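Local coordinates for rRNA N-glycosidase (Bougainvillea spectabilis, PDB 3CTK), which belongs to the ribosome-inactivating proteins, a family whose fold packs a mixed beta-sheet against a cluster of helices, at residues A[52-57]-A[134-139]; A[75-80]-A[141-146]; A[84-89]-A[103-108]. All coordinates share one frame; numbering follows the deposited sequence.

Contact 1 of 3, residues A[52-57]-A[134-139]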
ATOM      1  N   ILE A  52      -0.750  -7.966  10.311  1.00  6.68           N
ATOM      2  CA  ILE A  52      -0.013  -8.992   9.578  1.00  7.66           C
ATOM      3  C   ILE A  52       0.718  -9.873  10.577  1.00  7.26           C
ATOM      4  O   ILE A  52       1.535  -9.387  11.362  1.00  7.50           O
ATOM      5  CB  ILE A  52       1.015  -8.362   8.624  1.00  7.25           C
ATOM      6  CG1 ILE A  52       0.306  -7.391   7.676  1.00  8.94           C
ATOM      7  CG2 ILE A  52       1.740  -9.456   7.834  1.00  7.51           C
ATOM      8  CD1 ILE A  52       1.254  -6.544   6.850  1.00 10.88           C
ATOM      9  N   THR A  53       0.420 -11.170  10.546  1.00  7.30           N
ATOM     10  CA  THR A  53       1.038 -12.123  11.462  1.00  6.99           C
ATOM     11  C   THR A  53       1.905 -13.132  10.711  1.00  6.98           C
ATOM     12  O   THR A  53       1.486 -13.689   9.700  1.00  7.47           O
ATOM     13  CB  THR A  53      -0.034 -12.892  12.258  1.00  8.26           C
ATOM     14  OG1 THR A  53      -0.887 -11.959  12.937  1.00  9.99           O
ATOM     15  CG2 THR A  53       0.620 -13.809  13.285  1.00  8.65           C
ATOM     16  N   THR A  54       3.110 -13.363  11.222  1.00  6.23           N
ATOM     17  CA  THR A  54       4.052 -14.298  10.606  1.00  6.84           C
ATOM     18  C   THR A  54       3.809 -15.727  11.086  1.00  7.75           C
ATOM     19  O   THR A  54       3.077 -15.950  12.048  1.00  9.03           O
ATOM     20  CB  THR A  54       5.503 -13.934  10.968  1.00  8.39           C
ATOM     21  OG1 THR A  54       5.689 -14.071  12.385  1.00  8.69           O
ATOM     22  CG2 THR A  54       5.811 -12.499  10.556  1.00  7.65           C
ATOM     23  N   THR A  55       4.423 -16.699  10.416  1.00  8.39           N
ATOM     24  CA  THR A  55       4.269 -18.086  10.837  1.00  8.99           C
ATOM     25  C   THR A  55       5.010 -18.262  12.163  1.00 10.38           C
ATOM     26  O   THR A  55       4.789 -19.236  12.882  1.00 11.15           O
ATOM     27  CB  THR A  55       4.849 -19.083   9.800  1.00  9.77           C
ATOM     28  OG1 THR A  55       6.243 -18.818   9.599  1.00 11.52           O
ATOM     29  CG2 THR A  55       4.110 -18.964   8.476  1.00  9.82           C
ATOM     30  N   SER A  56       5.887 -17.313  12.480  1.00  8.95           N
ATOM     31  CA  SER A  56       6.646 -17.353  13.724  1.00 10.79           C
ATOM     32  C   SER A  56       5.844 -16.697  14.849  1.00 12.16           C
ATOM     33  O   SER A  56       6.361 -16.466  15.945  1.00 11.02           O
ATOM     34  CB  SER A  56       7.995 -16.650  13.555  1.00 11.86           C
ATOM     35  OG  SER A  56       7.823 -15.305  13.157  1.00 12.46           O
ATOM     36  N   LYS A  57       4.587 -16.376  14.555  1.00 10.97           N
ATOM     37  CA  LYS A  57       3.673 -15.793  15.535  1.00 12.72           C
ATOM     38  C   LYS A  57       3.936 -14.352  15.966  1.00 12.97           C
ATOM     39  O   LYS A  57       3.557 -13.951  17.068  1.00 13.78           O
ATOM     40  CB  LYS A  57       3.629 -16.699  16.770  1.00 14.98           C
ATOM     41  CG  LYS A  57       3.242 -18.142  16.448  1.00 15.96           C
ATOM     42  CD  LYS A  57       3.648 -19.087  17.569  1.00 18.29           C
ATOM     43  CE  LYS A  57       5.162 -19.182  17.675  1.00 20.05           C
ATOM     44  NZ  LYS A  57       5.601 -19.984  18.847  1.00 23.37           N
ATOM     45  N   LYS A 134       9.171 -13.277   1.832  1.00  6.12           N
ATOM     46  CA  LYS A 134      10.055 -12.123   1.931  1.00  5.70           C
ATOM     47  C   LYS A 134       9.481 -11.121   2.923  1.00  6.17           C
ATOM     48  O   LYS A 134      10.221 -10.501   3.681  1.00  6.05           O
ATOM     49  CB  LYS A 134      10.228 -11.467   0.559  1.00  5.23           C
ATOM     50  CG  LYS A 134      10.958 -12.347  -0.452  1.00  8.49           C
ATOM     51  CD  LYS A 134      12.394 -12.638  -0.023  1.00 11.43           C
ATOM     52  CE  LYS A 134      13.108 -13.504  -1.056  1.00 11.55           C
ATOM     53  NZ  LYS A 134      14.524 -13.786  -0.675  1.00 15.92           N
ATOM     54  N   LEU A 135       8.160 -10.955   2.913  1.00  5.47           N
ATOM     55  CA  LEU A 135       7.529 -10.024   3.841  1.00  5.21           C
ATOM     56  C   LEU A 135       7.761 -10.527   5.260  1.00  5.14           C
ATOM     57  O   LEU A 135       8.129  -9.753   6.142  1.00  5.78           O
ATOM     58  CB  LEU A 135       6.028  -9.896   3.553  1.00  5.27           C
ATOM     59  CG  LEU A 135       5.209  -9.023   4.512  1.00  6.53           C
ATOM     60  CD1 LEU A 135       5.762  -7.604   4.546  1.00  7.17           C
ATOM     61  CD2 LEU A 135       3.753  -9.021   4.069  1.00  7.99           C
ATOM     62  N   GLU A 136       7.572 -11.826   5.481  1.00  5.12           N
ATOM     63  CA  GLU A 136       7.790 -12.375   6.815  1.00  6.63           C
ATOM     64  C   GLU A 136       9.236 -12.179   7.258  1.00  6.58           C
ATOM     65  O   GLU A 136       9.498 -11.854   8.414  1.00  5.18           O
ATOM     66  CB  GLU A 136       7.420 -13.866   6.870  1.00  7.79           C
ATOM     67  CG  GLU A 136       7.882 -14.549   8.156  1.00  8.15           C
ATOM     68  CD  GLU A 136       7.001 -15.708   8.570  1.00 12.10           C
ATOM     69  OE1 GLU A 136       7.397 -16.453   9.496  1.00 11.77           O
ATOM     70  OE2 GLU A 136       5.911 -15.871   7.984  1.00  9.77           O
ATOM     71  N   PHE A 137      10.176 -12.367   6.335  1.00  6.59           N
ATOM     72  CA  PHE A 137      11.589 -12.192   6.657  1.00  7.60           C
ATOM     73  C   PHE A 137      11.871 -10.758   7.107  1.00  6.90           C
ATOM     74  O   PHE A 137      12.621 -10.535   8.063  1.00  6.47           O
ATOM     75  CB  PHE A 137      12.460 -12.516   5.442  1.00  9.39           C
ATOM     76  CG  PHE A 137      13.935 -12.458   5.726  1.00 13.03           C
ATOM     77  CD1 PHE A 137      14.610 -13.578   6.201  1.00 15.80           C
ATOM     78  CD2 PHE A 137      14.643 -11.274   5.550  1.00 14.54           C
ATOM     79  CE1 PHE A 137      15.972 -13.519   6.497  1.00 17.01           C
ATOM     80  CE2 PHE A 137      16.005 -11.205   5.846  1.00 17.87           C
ATOM     81  CZ  PHE A 137      16.668 -12.330   6.320  1.00 16.43           C
ATOM     82  N   SER A 138      11.278  -9.785   6.420  1.00  6.87           N
ATOM     83  CA  SER A 138      11.496  -8.384   6.773  1.00  7.00           C
ATOM     84  C   SER A 138      10.891  -8.055   8.135  1.00  7.51           C
ATOM     85  O   SER A 138      11.421  -7.217   8.866  1.00  6.26           O
ATOM     86  CB  SER A 138      10.920  -7.455   5.695  1.00  7.21           C
ATOM     87  OG  SER A 138       9.504  -7.506   5.659  1.00 11.11           O
ATOM     88  N   ILE A 139       9.786  -8.714   8.480  1.00  5.60           N
ATOM     89  CA  ILE A 139       9.153  -8.484   9.777  1.00  6.33           C
ATOM     90  C   ILE A 139      10.039  -9.080  10.871  1.00  6.76           C
ATOM     91  O   ILE A 139      10.252  -8.472  11.918  1.00  5.68           O
ATOM     92  CB  ILE A 139       7.740  -9.123   9.825  1.00  4.94           C
ATOM     93  CG1 ILE A 139       6.822  -8.399   8.837  1.00  5.33           C
ATOM     94  CG2 ILE A 139       7.173  -9.062  11.244  1.00  5.75           C
ATOM     95  CD1 ILE A 139       5.419  -8.975   8.736  1.00  8.26           C
TER
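The carboxylate of E136, on helix 132-142, is gripped by T55 through both of its oxygens. OE1 takes the hydroxyl OG1 of T55 at 2.6 Å on its syn lone pair. OE2 receives T55 N at 3.0 Å along a nearly straight N-H (172°), although the donor stands 37° above the carboxylate plane. The glutamate gets there by extension: CG is anti to the backbone N, and the chain stays stretched beyond it, so its CD comes within 3.3 Å of T54 CB. Beneath this polar end lies an apolar layer, where the methyl T54 CG2 meets I139 CG2 at 3.8 Å as the two side chains run past each other in opposite directions. Deeper still, I52 CG2 touches I139 CD1 at 3.8 Å, and V159 and F155 of helix 149-168 continue this core. The receiving backbone is shaped by the type I turn T54-K57, closed by the hydrogen bond from K57 N to T54 O (3.0 Å). Within it, T54 OG1 donates to S56 OG, which in turn has E140 OE1 as partner. Two donors from one residue hold the carboxylate's rotation against the turn after strand 47-53 and would favour its ionised form.

Contact 2 of 3, residues A[75-80]-A[141-146]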
ATOM      1  N   GLN A  75       2.775  -0.718  14.517  1.00  5.19           N
ATOM      2  CA  GLN A  75       3.007  -0.999  15.922  1.00  5.48           C
ATOM      3  C   GLN A  75       3.543  -2.420  16.023  1.00  6.58           C
ATOM      4  O   GLN A  75       2.959  -3.354  15.469  1.00  7.27           O
ATOM      5  CB  GLN A  75       1.709  -0.881  16.720  1.00  6.12           C
ATOM      6  CG  GLN A  75       1.867  -1.167  18.210  1.00  7.60           C
ATOM      7  CD  GLN A  75       0.538  -1.195  18.937  1.00 11.81           C
ATOM      8  OE1 GLN A  75      -0.031  -0.153  19.260  1.00 12.37           O
ATOM      9  NE2 GLN A  75       0.029  -2.395  19.186  1.00 11.59           N
ATOM     10  N   ASP A  76       4.674  -2.577  16.697  1.00  7.20           N
ATOM     11  CA  ASP A  76       5.255  -3.898  16.886  1.00  9.33           C
ATOM     12  C   ASP A  76       5.517  -4.042  18.380  1.00  9.50           C
ATOM     13  O   ASP A  76       4.782  -3.469  19.192  1.00  7.54           O
ATOM     14  CB  ASP A  76       6.539  -4.059  16.051  1.00  9.34           C
ATOM     15  CG  ASP A  76       7.724  -3.278  16.601  1.00 12.33           C
ATOM     16  OD1 ASP A  76       7.534  -2.196  17.193  1.00 12.32           O
ATOM     17  OD2 ASP A  76       8.863  -3.753  16.413  1.00 12.26           O
ATOM     18  N   LYS A  77       6.537  -4.803  18.756  1.00  9.46           N
ATOM     19  CA  LYS A  77       6.834  -4.973  20.172  1.00 12.57           C
ATOM     20  C   LYS A  77       8.301  -4.726  20.489  1.00 11.69           C
ATOM     21  O   LYS A  77       9.171  -4.894  19.639  1.00 12.71           O
ATOM     22  CB  LYS A  77       6.462  -6.386  20.632  1.00 13.41           C
ATOM     23  CG  LYS A  77       5.086  -6.849  20.193  1.00 17.46           C
ATOM     24  CD  LYS A  77       4.256  -7.338  21.365  1.00 21.84           C
ATOM     25  CE  LYS A  77       3.156  -6.353  21.707  1.00 23.83           C
ATOM     26  NZ  LYS A  77       2.312  -6.822  22.841  1.00 25.17           N
ATOM     27  N   TRP A  78       8.557  -4.293  21.716  1.00 12.98           N
ATOM     28  CA  TRP A  78       9.915  -4.074  22.195  1.00 13.84           C
ATOM     29  C   TRP A  78       9.921  -4.264  23.702  1.00 14.78           C
ATOM     30  O   TRP A  78       9.183  -3.597  24.424  1.00 13.95           O
ATOM     31  CB  TRP A  78      10.443  -2.676  21.866  1.00 13.93           C
ATOM     32  CG  TRP A  78      11.718  -2.387  22.623  1.00 15.10           C
ATOM     33  CD1 TRP A  78      11.839  -1.686  23.791  1.00 16.26           C
ATOM     34  CD2 TRP A  78      13.027  -2.903  22.333  1.00 15.10           C
ATOM     35  NE1 TRP A  78      13.136  -1.739  24.249  1.00 15.51           N
ATOM     36  CE2 TRP A  78      13.886  -2.478  23.374  1.00 15.91           C
ATOM     37  CE3 TRP A  78      13.555  -3.686  21.296  1.00 15.43           C
ATOM     38  CZ2 TRP A  78      15.245  -2.810  23.410  1.00 15.75           C
ATOM     39  CZ3 TRP A  78      14.912  -4.017  21.332  1.00 17.13           C
ATOM     40  CH2 TRP A  78      15.739  -3.576  22.384  1.00 16.83           C
ATOM     41  N   ASP A  79      10.750  -5.192  24.164  1.00 17.72           N
ATOM     42  CA  ASP A  79      10.866  -5.479  25.587  1.00 20.44           C
ATOM     43  C   ASP A  79       9.522  -5.883  26.191  1.00 21.31           C
ATOM     44  O   ASP A  79       9.197  -5.512  27.318  1.00 21.90           O
ATOM     45  CB  ASP A  79      11.426  -4.252  26.317  1.00 23.25           C
ATOM     46  CG  ASP A  79      11.775  -4.543  27.760  1.00 26.29           C
ATOM     47  OD1 ASP A  79      12.523  -5.513  28.001  1.00 27.05           O
ATOM     48  OD2 ASP A  79      11.308  -3.802  28.652  1.00 28.86           O
ATOM     49  N   GLY A  80       8.742  -6.639  25.425  1.00 21.86           N
ATOM     50  CA  GLY A  80       7.451  -7.102  25.905  1.00 21.71           C
ATOM     51  C   GLY A  80       6.336  -6.075  25.891  1.00 21.37           C
ATOM     52  O   GLY A  80       5.219  -6.363  26.325  1.00 23.09           O
ATOM     53  N   ALA A 141      13.135  -9.365  10.840  1.00  7.17           N
ATOM     54  CA  ALA A 141      14.347  -8.566  10.971  1.00  8.58           C
ATOM     55  C   ALA A 141      14.203  -7.314  11.833  1.00  8.80           C
ATOM     56  O   ALA A 141      15.201  -6.802  12.341  1.00 10.18           O
ATOM     57  CB  ALA A 141      14.859  -8.182   9.585  1.00  8.46           C
ATOM     58  N   ILE A 142      12.975  -6.831  12.007  1.00  8.56           N
ATOM     59  CA  ILE A 142      12.749  -5.614  12.787  1.00  8.15           C
ATOM     60  C   ILE A 142      11.907  -5.792  14.046  1.00  7.97           C
ATOM     61  O   ILE A 142      12.020  -5.011  14.987  1.00  8.50           O
ATOM     62  CB  ILE A 142      12.056  -4.533  11.933  1.00  7.76           C
ATOM     63  CG1 ILE A 142      10.637  -4.989  11.574  1.00  9.11           C
ATOM     64  CG2 ILE A 142      12.876  -4.252  10.681  1.00  7.11           C
ATOM     65  CD1 ILE A 142       9.821  -3.959  10.809  1.00 10.65           C
ATOM     66  N   HIS A 143      11.057  -6.811  14.058  1.00  7.01           N
ATOM     67  CA  HIS A 143      10.182  -7.046  15.198  1.00  9.15           C
ATOM     68  C   HIS A 143      10.938  -7.314  16.501  1.00  8.56           C
ATOM     69  O   HIS A 143      11.727  -8.251  16.588  1.00 10.27           O
ATOM     70  CB  HIS A 143       9.245  -8.214  14.900  1.00  8.39           C
ATOM     71  CG  HIS A 143       8.141  -8.369  15.897  1.00  9.12           C
ATOM     72  ND1 HIS A 143       6.875  -7.864  15.691  1.00 11.37           N
ATOM     73  CD2 HIS A 143       8.119  -8.955  17.117  1.00  8.19           C
ATOM     74  CE1 HIS A 143       6.120  -8.134  16.740  1.00  9.75           C
ATOM     75  NE2 HIS A 143       6.850  -8.795  17.619  1.00 11.66           N
ATOM     76  N   GLY A 144      10.692  -6.481  17.508  1.00  8.31           N
ATOM     77  CA  GLY A 144      11.342  -6.655  18.798  1.00  9.18           C
ATOM     78  C   GLY A 144      12.834  -6.387  18.815  1.00 10.14           C
ATOM     79  O   GLY A 144      13.529  -6.767  19.762  1.00 11.50           O
ATOM     80  N   LYS A 145      13.336  -5.724  17.777  1.00  8.96           N
ATOM     81  CA  LYS A 145      14.757  -5.417  17.686  1.00 10.17           C
ATOM     82  C   LYS A 145      15.021  -3.920  17.753  1.00  9.58           C
ATOM     83  O   LYS A 145      14.106  -3.117  17.590  1.00  9.93           O
ATOM     84  CB  LYS A 145      15.322  -5.995  16.387  1.00 11.44           C
ATOM     85  CG  LYS A 145      15.426  -7.510  16.426  1.00 16.77           C
ATOM     86  CD  LYS A 145      15.829  -8.099  15.096  1.00 20.51           C
ATOM     87  CE  LYS A 145      16.249  -9.546  15.272  1.00 23.22           C
ATOM     88  NZ  LYS A 145      15.302 -10.281  16.153  1.00 25.87           N
ATOM     89  N   THR A 146      16.271  -3.542  18.011  1.00 11.23           N
ATOM     90  CA  THR A 146      16.610  -2.128  18.078  1.00 11.88           C
ATOM     91  C   THR A 146      16.304  -1.495  16.724  1.00 12.05           C
ATOM     92  O   THR A 146      16.431  -2.146  15.687  1.00 12.17           O
ATOM     93  CB  THR A 146      18.098  -1.914  18.420  1.00 14.55           C
ATOM     94  OG1 THR A 146      18.917  -2.592  17.462  1.00 16.81           O
ATOM     95  CG2 THR A 146      18.398  -2.448  19.808  1.00 15.61           C
TER
HETATM   96  O   HOH W   1      12.478  -6.958  22.505  1.00 18.46           O
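A type II turn, I142 to K145, carries the chain out of helix 132-142 and lays it across the end of strand 70-78, an inner strand of the mixed sheet of this ribosome-inactivating protein. The tight part centres on G144, whose CA is nearest W78 CA across the contact. G144 CA lies 2.9 Å from K77 O, a CA-H...O contact with an angle of 139° at the hydrogen. The backbone of G144 has phi 69°, a value that favours glycine. One more tie reaches the same residue: G144 N donates a weak bond to D76 OD2 at 3.5 Å. The main partner of that carboxylate is R83, a salt bridge from strand 81-88, and R83 also bonds K145 O, so one arginine serves both sides of the contact.

On the K77 side H143 packs against the strand. Its CG is anti to the backbone N, which turns the imidazole toward the strand. K77 N lies over one face of that ring, and K77 CG comes to 3.7 Å from H143 NE2 as the two side chains run side by side. K77 N is buried here without a partner in the model. The lysine then bends at chi2 and chi3, and its NZ pairs with D82.

The far end is looser and more exposed. W78 lies alongside the turn, with K145 CA at the edge of its ring; W78 CG is anti to its backbone N (chi1 168°), so that W78 CE3 approaches G144 O at 3.4 Å and W78 CH2 approaches T146 CG2 at 3.9 Å. Here a water bridges the two backbones: it accepts from D79 N at 3.0 Å and donates to G144 O at 2.9 Å, lying over one face of the indole toward its rim.

Contact 3 of 3, residues A[84-89]-A[103-108]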
ATOM      1  N   ALA A  84       5.322   2.114  18.894  1.00  4.65           N
ATOM      2  CA  ALA A  84       4.752   2.768  17.720  1.00  5.70           C
ATOM      3  C   ALA A  84       5.888   3.348  16.896  1.00  5.40           C
ATOM      4  O   ALA A  84       6.748   4.057  17.417  1.00  6.51           O
ATOM      5  CB  ALA A  84       3.795   3.880  18.140  1.00  3.22           C
ATOM      6  N   VAL A  85       5.894   3.034  15.607  1.00  3.25           N
ATOM      7  CA  VAL A  85       6.930   3.524  14.715  1.00  3.33           C
ATOM      8  C   VAL A  85       6.256   4.303  13.595  1.00  5.34           C
ATOM      9  O   VAL A  85       5.416   3.766  12.868  1.00  5.83           O
ATOM     10  CB  VAL A  85       7.741   2.349  14.122  1.00  2.92           C
ATOM     11  CG1 VAL A  85       8.837   2.867  13.200  1.00  4.72           C
ATOM     12  CG2 VAL A  85       8.334   1.517  15.257  1.00  4.41           C
ATOM     13  N   PHE A  86       6.621   5.574  13.460  1.00  4.99           N
ATOM     14  CA  PHE A  86       6.025   6.417  12.431  1.00  5.62           C
ATOM     15  C   PHE A  86       7.024   6.922  11.408  1.00  5.18           C
ATOM     16  O   PHE A  86       8.176   7.201  11.731  1.00  6.09           O
ATOM     17  CB  PHE A  86       5.356   7.645  13.054  1.00  5.42           C
ATOM     18  CG  PHE A  86       4.191   7.330  13.947  1.00  6.06           C
ATOM     19  CD1 PHE A  86       4.334   7.354  15.331  1.00  5.18           C
ATOM     20  CD2 PHE A  86       2.938   7.046  13.404  1.00  5.90           C
ATOM     21  CE1 PHE A  86       3.246   7.102  16.164  1.00  6.57           C
ATOM     22  CE2 PHE A  86       1.843   6.791  14.229  1.00  6.29           C
ATOM     23  CZ  PHE A  86       1.998   6.821  15.611  1.00  6.49           C
ATOM     24  N   LEU A  87       6.566   7.048  10.170  1.00  5.18           N
ATOM     25  CA  LEU A  87       7.398   7.592   9.110  1.00  5.32           C
ATOM     26  C   LEU A  87       7.409   9.094   9.370  1.00  6.46           C
ATOM     27  O   LEU A  87       6.527   9.612  10.059  1.00  6.30           O
ATOM     28  CB  LEU A  87       6.769   7.303   7.744  1.00  6.27           C
ATOM     29  CG  LEU A  87       6.908   5.867   7.240  1.00  6.27           C
ATOM     30  CD1 LEU A  87       5.861   5.581   6.169  1.00  5.99           C
ATOM     31  CD2 LEU A  87       8.321   5.670   6.700  1.00  7.13           C
ATOM     32  N   ASP A  88       8.402   9.799   8.841  1.00  5.11           N
ATOM     33  CA  ASP A  88       8.466  11.240   9.034  1.00  8.22           C
ATOM     34  C   ASP A  88       7.459  11.898   8.093  1.00  8.89           C
ATOM     35  O   ASP A  88       7.052  11.309   7.088  1.00  7.55           O
ATOM     36  CB  ASP A  88       9.889  11.744   8.742  1.00  9.39           C
ATOM     37  CG  ASP A  88      10.086  13.212   9.103  1.00 12.15           C
ATOM     38  OD1 ASP A  88       9.461  13.690  10.077  1.00 12.08           O
ATOM     39  OD2 ASP A  88      10.888  13.886   8.420  1.00 13.45           O
ATOM     40  N   LYS A  89       7.028  13.104   8.445  1.00  9.73           N
ATOM     41  CA  LYS A  89       6.095  13.866   7.619  1.00 10.92           C
ATOM     42  C   LYS A  89       4.687  13.290   7.452  1.00 10.74           C
ATOM     43  O   LYS A  89       4.037  13.544   6.437  1.00 11.71           O
ATOM     44  CB  LYS A  89       6.701  14.089   6.229  1.00 14.69           C
ATOM     45  CG  LYS A  89       8.146  14.566   6.239  1.00 16.97           C
ATOM     46  CD  LYS A  89       8.312  15.873   6.999  1.00 20.79           C
ATOM     47  CE  LYS A  89       9.759  16.352   6.936  1.00 22.61           C
ATOM     48  NZ  LYS A  89       9.972  17.593   7.734  1.00 25.99           N
ATOM     49  N   THR A 103       3.630   4.543  24.788  1.00  7.02           N
ATOM     50  CA  THR A 103       4.629   5.575  25.054  1.00  8.06           C
ATOM     51  C   THR A 103       5.946   5.473  24.294  1.00  7.12           C
ATOM     52  O   THR A 103       6.637   6.480  24.121  1.00  7.53           O
ATOM     53  CB  THR A 103       4.934   5.669  26.561  1.00  8.78           C
ATOM     54  OG1 THR A 103       5.438   4.415  27.031  1.00 10.57           O
ATOM     55  CG2 THR A 103       3.667   6.023  27.328  1.00 10.06           C
ATOM     56  N   ASN A 104       6.310   4.270  23.859  1.00  6.99           N
ATOM     57  CA  ASN A 104       7.536   4.094  23.088  1.00  6.75           C
ATOM     58  C   ASN A 104       7.124   4.444  21.664  1.00  6.68           C
ATOM     59  O   ASN A 104       6.645   3.584  20.929  1.00  6.82           O
ATOM     60  CB  ASN A 104       8.022   2.638  23.139  1.00  7.01           C
ATOM     61  CG  ASN A 104       9.344   2.437  22.408  1.00  6.70           C
ATOM     62  OD1 ASN A 104       9.794   3.308  21.659  1.00  5.14           O
ATOM     63  ND2 ASN A 104       9.969   1.279  22.617  1.00  7.85           N
ATOM     64  N   ARG A 105       7.288   5.710  21.296  1.00  6.01           N
ATOM     65  CA  ARG A 105       6.912   6.183  19.967  1.00  5.36           C
ATOM     66  C   ARG A 105       8.150   6.674  19.228  1.00  6.38           C
ATOM     67  O   ARG A 105       8.876   7.547  19.703  1.00  6.24           O
ATOM     68  CB  ARG A 105       5.873   7.304  20.089  1.00  6.38           C
ATOM     69  CG  ARG A 105       4.674   6.923  20.963  1.00  7.52           C
ATOM     70  CD  ARG A 105       3.686   8.077  21.149  1.00  7.18           C
ATOM     71  NE  ARG A 105       2.790   8.281  20.008  1.00  6.52           N
ATOM     72  CZ  ARG A 105       1.743   7.509  19.718  1.00  7.80           C
ATOM     73  NH1 ARG A 105       1.445   6.462  20.480  1.00  5.99           N
ATOM     74  NH2 ARG A 105       0.979   7.798  18.670  1.00  7.17           N
ATOM     75  N   VAL A 106       8.384   6.099  18.058  1.00  5.35           N
ATOM     76  CA  VAL A 106       9.549   6.436  17.259  1.00  6.56           C
ATOM     77  C   VAL A 106       9.189   7.193  15.991  1.00  7.69           C
ATOM     78  O   VAL A 106       8.306   6.781  15.244  1.00  7.63           O
ATOM     79  CB  VAL A 106      10.318   5.146  16.861  1.00  6.46           C
ATOM     80  CG1 VAL A 106      11.474   5.480  15.921  1.00  7.93           C
ATOM     81  CG2 VAL A 106      10.831   4.442  18.110  1.00  8.75           C
ATOM     82  N   THR A 107       9.861   8.315  15.766  1.00  9.60           N
ATOM     83  CA  THR A 107       9.649   9.086  14.554  1.00 11.56           C
ATOM     84  C   THR A 107      10.906   8.851  13.735  1.00 10.48           C
ATOM     85  O   THR A 107      11.995   9.274  14.128  1.00  9.48           O
ATOM     86  CB  THR A 107       9.480  10.600  14.832  1.00 14.47           C
ATOM     87  OG1 THR A 107      10.439  11.028  15.810  1.00 19.02           O
ATOM     88  CG2 THR A 107       8.071  10.895  15.325  1.00 18.44           C
ATOM     89  N   LEU A 108      10.754   8.141  12.621  1.00  7.99           N
ATOM     90  CA  LEU A 108      11.872   7.827  11.739  1.00  8.42           C
ATOM     91  C   LEU A 108      12.399   9.095  11.068  1.00  8.90           C
ATOM     92  O   LEU A 108      11.704  10.110  11.006  1.00  8.83           O
ATOM     93  CB  LEU A 108      11.428   6.803  10.687  1.00  7.70           C
ATOM     94  CG  LEU A 108      10.960   5.458  11.267  1.00  5.86           C
ATOM     95  CD1 LEU A 108      10.276   4.618  10.193  1.00  5.11           C
ATOM     96  CD2 LEU A 108      12.159   4.723  11.858  1.00  5.13           C
TER
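On one side of the two strands the guanidinium of R105 lies over the low bump of A84, whose CB is 4.2 Å from the guanidinium plane and off toward its rim. The F86 ring packs beside it, against the same guanidinium. F86 CE1 sits over one face of that group, and R105 NH2 approaches F86 CZ at 3.4 Å at the ring edge, with the two planes 46° apart. A bend at chi3 (79°) folds the arginine into this position, where NH2 donates hydrogen bonds to T95 O and L98 O, and NH1 bonds F99 O and V102 O. These carbonyls belong to the connection of a beta-alpha-beta unit: strand 81-88, helix 92-97, then strand 105-108, which returns parallel to the first at 21° and forms an edge of the sheet within the chain. Four nearly axial N-H...O bonds join the pair, including V106 N to A84 O and F86 N to V106 O, both at 2.7 Å. The other face carries V85 and V106. L108 swings toward that side and fits against V85, its CD1 meeting V85 CG1 at 3.8 Å, while its CG rests 3.3 Å from F86 O. I152 and F156 of helix 149-168 touch L108, and F156 reaches L87 as well.

The three contacts follow one mixed sheet from the strand 47-53 side to its 105-108 edge. Contacts 1 and 2 share helix 132-142: its body meets the turn after strand 47-53, its C-terminal exit meets strand 70-78, and their centres lie 13 Å apart. Contacts 2 and 3, also 13 Å apart between centres, involve neighbouring strands and touch directly, W78 CD1 lying 3.7 Å from N104 ND2 and D76 OD1 4.3 Å from V85 CG2. Contacts 1 and 3 do not touch; their nearest atoms are about 11 Å apart and their centres about 21 Å. Helix 149-168 reaches all three, using F155 at contacts 1 and 2 and I152 at contacts 2 and 3.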